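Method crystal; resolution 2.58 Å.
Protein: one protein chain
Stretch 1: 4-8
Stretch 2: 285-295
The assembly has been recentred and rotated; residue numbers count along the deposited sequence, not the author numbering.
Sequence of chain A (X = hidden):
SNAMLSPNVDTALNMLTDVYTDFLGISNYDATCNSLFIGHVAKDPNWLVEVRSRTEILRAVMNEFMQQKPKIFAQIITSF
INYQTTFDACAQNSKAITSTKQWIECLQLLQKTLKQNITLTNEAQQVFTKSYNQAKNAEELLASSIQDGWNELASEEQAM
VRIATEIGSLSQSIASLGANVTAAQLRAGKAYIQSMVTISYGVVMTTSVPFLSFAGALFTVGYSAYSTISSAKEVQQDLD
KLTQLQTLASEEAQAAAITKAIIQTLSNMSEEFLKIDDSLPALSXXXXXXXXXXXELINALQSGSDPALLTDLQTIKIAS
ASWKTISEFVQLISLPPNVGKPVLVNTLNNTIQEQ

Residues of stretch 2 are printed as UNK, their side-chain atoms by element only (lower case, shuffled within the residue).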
# COMPACT_ATOMS: atom_id res chain seq x y z
N MSE A 4 0.16 -33.14 7.34
CA MSE A 4 -0.55 -31.95 6.90
C MSE A 4 0.26 -31.12 5.90
O MSE A 4 1.02 -30.23 6.29
CB MSE A 4 -0.94 -31.07 8.10
CG MSE A 4 -0.44 -31.57 9.45
SE MSE A 4 1.48 -31.36 9.73
CE MSE A 4 1.66 -32.30 11.43
N LEU A 5 0.08 -31.42 4.62
CA LEU A 5 0.73 -30.69 3.53
C LEU A 5 0.08 -29.35 3.24
O LEU A 5 -0.10 -28.98 2.08
CB LEU A 5 0.76 -31.56 2.27
CG LEU A 5 1.66 -32.79 2.33
CD1 LEU A 5 1.56 -33.55 1.03
CD2 LEU A 5 3.08 -32.35 2.60
N SER A 6 -0.30 -28.62 4.29
CA SER A 6 -0.91 -27.31 4.16
C SER A 6 -0.54 -26.48 5.38
O SER A 6 -0.24 -27.03 6.44
CB SER A 6 -2.44 -27.42 4.03
OG SER A 6 -3.02 -28.00 5.19
N PRO A 7 -0.53 -25.16 5.26
CA PRO A 7 -0.22 -24.31 6.41
C PRO A 7 -1.42 -24.19 7.34
O PRO A 7 -2.52 -24.66 7.06
CB PRO A 7 0.12 -22.96 5.78
CG PRO A 7 -0.66 -22.95 4.50
CD PRO A 7 -0.72 -24.37 4.02
N ASN A 8 -1.18 -23.54 8.49
CA ASN A 8 -2.27 -23.20 9.39
C ASN A 8 -3.14 -22.13 8.73
O ASN A 8 -2.69 -20.99 8.54
CB ASN A 8 -1.73 -22.71 10.73
CG ASN A 8 -2.83 -22.37 11.72
OD1 ASN A 8 -3.36 -21.26 11.71
ND2 ASN A 8 -3.17 -23.32 12.58
N UNK A 285 8.63 -17.55 3.60
CA UNK A 285 8.79 -18.62 4.58
C UNK A 285 7.60 -19.57 4.57
O UNK A 285 7.76 -20.75 4.91
c UNK A 285 9.14 -18.28 8.47
c UNK A 285 9.10 -19.01 7.14
c UNK A 285 10.32 -19.91 6.98
c UNK A 285 8.99 -18.02 5.97
N UNK A 286 6.42 -19.09 4.18
CA UNK A 286 5.26 -19.96 4.10
C UNK A 286 5.47 -21.06 3.06
O UNK A 286 5.20 -22.24 3.32
c UNK A 286 4.01 -19.15 3.76
c UNK A 286 2.60 -20.82 4.92
c UNK A 286 1.51 -19.19 3.37
c UNK A 286 2.75 -20.02 3.64
N UNK A 287 5.95 -20.68 1.87
CA UNK A 287 6.31 -21.68 0.87
C UNK A 287 7.50 -22.52 1.31
O UNK A 287 7.56 -23.71 1.00
c UNK A 287 2.28 -19.91 -2.73
n UNK A 287 4.29 -18.59 -2.01
c UNK A 287 1.77 -21.18 -2.74
c UNK A 287 4.28 -20.80 -1.61
c UNK A 287 3.73 -22.08 -1.63
c UNK A 287 3.54 -19.73 -2.16
c UNK A 287 5.47 -18.92 -1.38
c UNK A 287 5.50 -20.26 -1.11
c UNK A 287 6.62 -21.01 -0.46
c UNK A 287 2.48 -22.26 -2.20
N UNK A 288 8.45 -21.91 2.02
CA UNK A 288 9.71 -22.58 2.32
C UNK A 288 9.48 -23.81 3.20
O UNK A 288 9.78 -24.94 2.80
c UNK A 288 10.69 -21.60 2.98
o UNK A 288 12.72 -22.83 1.40
n UNK A 288 13.44 -24.07 3.12
c UNK A 288 12.73 -23.07 2.61
c UNK A 288 11.93 -22.24 3.59
N UNK A 289 8.94 -23.61 4.41
CA UNK A 289 8.67 -24.76 5.26
C UNK A 289 7.53 -25.63 4.74
O UNK A 289 7.29 -26.70 5.29
o UNK A 289 6.61 -23.02 5.80
c UNK A 289 7.19 -23.41 6.83
c UNK A 289 8.40 -24.31 6.71
o UNK A 289 6.81 -23.09 7.98
N UNK A 290 6.84 -25.18 3.68
CA UNK A 290 5.93 -26.06 2.95
C UNK A 290 6.71 -26.96 1.99
O UNK A 290 6.35 -28.13 1.79
o UNK A 290 2.72 -26.18 3.70
c UNK A 290 3.77 -26.06 1.57
c UNK A 290 2.96 -26.77 2.63
o UNK A 290 2.56 -27.93 2.38
c UNK A 290 4.90 -25.24 2.18
N UNK A 291 7.78 -26.43 1.39
CA UNK A 291 8.67 -27.26 0.59
C UNK A 291 9.43 -28.25 1.46
O UNK A 291 9.65 -29.40 1.05
c UNK A 291 10.88 -27.02 -0.81
c UNK A 291 10.51 -27.83 -2.04
c UNK A 291 9.64 -26.37 -0.18
c UNK A 291 11.90 -25.95 -1.13
N UNK A 292 9.83 -27.84 2.67
CA UNK A 292 10.48 -28.76 3.59
C UNK A 292 9.61 -29.98 3.87
O UNK A 292 10.14 -31.07 4.13
c UNK A 292 10.82 -28.06 4.90
c UNK A 292 11.74 -26.87 4.71
o UNK A 292 12.02 -26.17 5.70
o UNK A 292 12.19 -26.64 3.56
N UNK A 293 8.29 -29.82 3.82
CA UNK A 293 7.41 -30.97 4.03
C UNK A 293 7.43 -31.91 2.83
O UNK A 293 7.51 -33.13 2.99
c UNK A 293 5.98 -30.50 4.32
c UNK A 293 5.83 -29.63 5.55
c UNK A 293 4.39 -29.14 5.68
n UNK A 293 2.95 -27.30 6.52
c UNK A 293 4.27 -27.97 6.64
N UNK A 294 7.36 -31.36 1.61
CA UNK A 294 7.35 -32.23 0.44
C UNK A 294 8.73 -32.81 0.17
O UNK A 294 8.83 -33.85 -0.50
c UNK A 294 5.55 -30.74 -0.46
c UNK A 294 7.87 -30.55 -1.35
c UNK A 294 6.82 -31.49 -0.80
N UNK A 295 9.80 -32.17 0.65
CA UNK A 295 11.13 -32.77 0.52
C UNK A 295 11.25 -34.00 1.40
O UNK A 295 11.68 -35.07 0.94
n UNK A 295 13.20 -29.71 0.02
c UNK A 295 12.21 -31.75 0.88
o UNK A 295 12.30 -31.16 -1.45
c UNK A 295 12.57 -30.84 -0.29

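Position 285 opens this length of helix with four side-chain carbons, forked at the second, and it lies out of reach of stretch 1. The unbranched first carbon and the fork after it make it Leu285, tolerated at an exposed site.

Position 286 has the same four carbons and the same fork. Its CA-to-CB bond points sideways, but one tip of the fork comes 3.4 Å from CB of Pro7. This is Leu286, and the atom is CD1; chi1 near t and chi2 near p bring the branched end to the proline ring, where two apolar surfaces meet.

At position 287 one carbon leads into fused five- and six-membered rings holding eight carbons and one nitrogen. Only an indole fits, so this is Trp287, buried but making no contact with stretch 1.

Position 288 carries three carbons, the third bearing one oxygen and one nitrogen: an amide at the end of a two-carbon arm, hence Gln288. It too is out of reach and partly exposed, as suits a polar chain.

Position 289 has two carbons, the second with two oxygens. This short carboxylate is Asp289, which makes no contact with stretch 1; partial exposure suits its charge.

Position 290 is one carbon longer, with three carbons and two oxygens on the last. One oxygen lies 2.9 Å from O of Leu5, the other 3.7 Å from N of Pro7. This is Glu290. The close approach of its OE2 to Leu5 O brings together two acceptors and is no hydrogen bond; the same OE2 is 3.5 Å from N of Ser6.

Position 291 again shows four carbons forked at the second. It is Leu291, buried yet out of reach of stretch 1, so its apolar surface is covered by other parts of the structure.

Position 292 repeats the pattern of two carbons and two oxygens. This is Asp292, free of stretch 1 and partly exposed, so water can reach a charged group.

Position 293 bears four carbons in a row ending in nitrogen, and its CA-to-CB bond points toward stretch 1. CB is 3.8 Å from CD2 of Leu5, while the terminal nitrogen is 3.2 Å from O of Ser6 and 3.5 Å from O of Met4. This is Lys293: a long aliphatic arm can lie beside a leucine and still deliver a charge to backbone oxygens. Its NZ also donates to OE1 of Glu290 at 3.0 Å, forming a salt bridge.

Position 294 has one carbon carrying two more, a fork at the first atom: Val294. Its CG1 lies 4.2 Å from CD2 of Leu5, a compact apolar neighbour.

Position 295 has two carbons, the second with one oxygen and one nitrogen. This is Asn295, out of reach, a short polar chain suited to partial exposure.

The contact thus joins apolar packing, by Leu286 against Pro7 and Val294 against Leu5, to a charged pair between them along the helix. Lys293 balances Glu290 and sets its positive charge near the carbonyls of stretch 1. No clear hydrogen bond crosses the interface, so packing and electrostatics carry it.

Stretch 2 285-295: LLWQDELDKVN
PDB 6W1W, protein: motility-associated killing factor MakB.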